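Local coordinates for Nsp15 (Middle East respiratory syndrome-related coronavirus, PDB 5YVD), which cleaves RNA as a uridylate-specific endoribonuclease of the coronavirus replicase and assembles into a hexamer, at the interface of chains A and B. Numbering follows the deposited sequence. Chains: chain A/B, Nsp15.

The interface of chains A and B. Residues chain A 77, 90, 93-96; chain B 37-38.
The loop A:Tyr94 to A:Thr96, just past strand 92-93 of chain A, receives the start of strand 38-44 of chain B, where B:Val37 closes the preceding loop and B:Asn38 opens the strand. B:Asn38 is the polar anchor: its amide oxygen OD1 accepts the backbone N-H of A:Gly95 at 2.5 Å, a fairly straight bond (163° at the hydrogen) whose donor is tilted from the carbonyl plane. A:Gly95 suits the turn, since glycine adopts its positive phi easily and, with no side chain, lets B:Val37 lie against its backbone. Water 1 also bonds to B:Asn38 OD1, at 2.7 Å, and ties it to A:Arg90 NH1 and to the carbonyl oxygens of A:Ile93 and A:Gly95. The long side chain of A:Arg90, bent at chi3 (-67°), brings its guanidinium to this cluster; NH2 bonds to A:Ile93 O from above the carbonyl plane and so braces the loop. The positive guanidinium would be expected to favour the oxygens gathered around the water. A:Tyr94 carries its ring away from the backbone N (chi1 178°) and nearly perpendicular to the B:Asn38 amide, with B:Asn38 ND2 3.8 Å from A:Tyr94 CD2. B:Val37 CG1, one methyl of the beta-branched valine, packs 3.9 Å from A:Tyr94 CZ, a compact apolar group suited to an aromatic ring. The A:Tyr94 hydroxyl OH donates a hydrogen bond to A:Ala77 O, in the carbonyl plane on a lone pair, tethering the ring's far end within chain A. The site joins the N-terminal oligomerisation region of chain B to the middle domain of chain A within the hexamer.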
loop_
_atom_site.group_PDB
_atom_site.type_symbol
_atom_site.label_atom_id
_atom_site.label_comp_id
_atom_site.label_asym_id
_atom_site.label_seq_id
_atom_site.Cartn_x
_atom_site.Cartn_y
_atom_site.Cartn_z
ATOM N N ALA A 77 11.772 30.224 -8.718
ATOM C CA ALA A 77 12.562 29.665 -7.624
ATOM C C ALA A 77 12.431 28.146 -7.632
ATOM O O ALA A 77 11.345 27.621 -7.439
ATOM C CB ALA A 77 12.101 30.227 -6.300
ATOM N N ARG A 90 -1.733 22.249 0.271
ATOM C CA ARG A 90 -1.360 21.000 -0.429
ATOM C C ARG A 90 -0.873 19.942 0.531
ATOM O O ARG A 90 -0.921 18.771 0.199
ATOM C CB ARG A 90 -0.272 21.220 -1.492
ATOM C CG ARG A 90 -0.618 22.253 -2.535
ATOM C CD ARG A 90 0.397 22.254 -3.655
ATOM N NE ARG A 90 1.709 22.723 -3.197
ATOM C CZ ARG A 90 2.858 22.049 -3.253
ATOM N NH1 ARG A 90 2.938 20.825 -3.759
ATOM N NH2 ARG A 90 3.953 22.629 -2.809
ATOM N N ILE A 93 5.599 20.268 0.276
ATOM C CA ILE A 93 6.648 21.250 0.326
ATOM C C ILE A 93 6.696 22.008 -0.992
ATOM O O ILE A 93 6.157 21.545 -2.007
ATOM C CB ILE A 93 7.954 20.509 0.631
ATOM C CG1 ILE A 93 8.642 21.167 1.787
ATOM C CG2 ILE A 93 8.898 20.391 -0.558
ATOM C CD1 ILE A 93 9.599 20.208 2.422
ATOM N N TYR A 94 7.321 23.178 -0.991
ATOM C CA TYR A 94 7.516 23.880 -2.248
ATOM C C TYR A 94 8.723 23.218 -2.900
ATOM O O TYR A 94 9.803 23.209 -2.311
ATOM C CB TYR A 94 7.716 25.386 -2.043
ATOM C CG TYR A 94 7.982 26.132 -3.334
ATOM C CD1 TYR A 94 9.271 26.291 -3.803
ATOM C CD2 TYR A 94 6.948 26.663 -4.090
ATOM C CE1 TYR A 94 9.538 26.981 -4.970
ATOM C CE2 TYR A 94 7.206 27.357 -5.268
ATOM C CZ TYR A 94 8.510 27.507 -5.703
ATOM O OH TYR A 94 8.794 28.180 -6.861
ATOM N N GLY A 95 8.517 22.635 -4.082
ATOM C CA GLY A 95 9.557 21.907 -4.793
ATOM C C GLY A 95 9.645 20.491 -4.268
ATOM O O GLY A 95 8.712 20.028 -3.619
ATOM N N THR A 96 10.765 19.820 -4.547
ATOM C CA THR A 96 10.950 18.399 -4.268
ATOM C C THR A 96 12.314 18.053 -3.691
ATOM O O THR A 96 12.449 17.071 -2.964
ATOM C CB THR A 96 10.889 17.616 -5.570
ATOM O OG1 THR A 96 11.677 18.303 -6.547
ATOM C CG2 THR A 96 9.453 17.483 -6.060
ATOM N N VAL B 37 7.904 23.433 -10.515
ATOM C CA VAL B 37 8.821 22.654 -9.692
ATOM C C VAL B 37 8.107 21.732 -8.662
ATOM O O VAL B 37 8.755 21.087 -7.848
ATOM C CB VAL B 37 9.862 23.618 -9.051
ATOM C CG1 VAL B 37 9.290 24.337 -7.827
ATOM C CG2 VAL B 37 11.178 22.892 -8.743
ATOM N N ASN B 38 6.782 21.625 -8.731
ATOM C CA ASN B 38 6.011 20.859 -7.733
ATOM C C ASN B 38 5.317 19.623 -8.276
ATOM O O ASN B 38 5.018 19.559 -9.448
ATOM C CB ASN B 38 4.959 21.759 -7.084
ATOM C CG ASN B 38 5.577 22.756 -6.134
ATOM O OD1 ASN B 38 6.318 22.374 -5.233
ATOM N ND2 ASN B 38 5.299 24.036 -6.337
HETATM O O HOH W 1 5.727 19.786 -4.553
#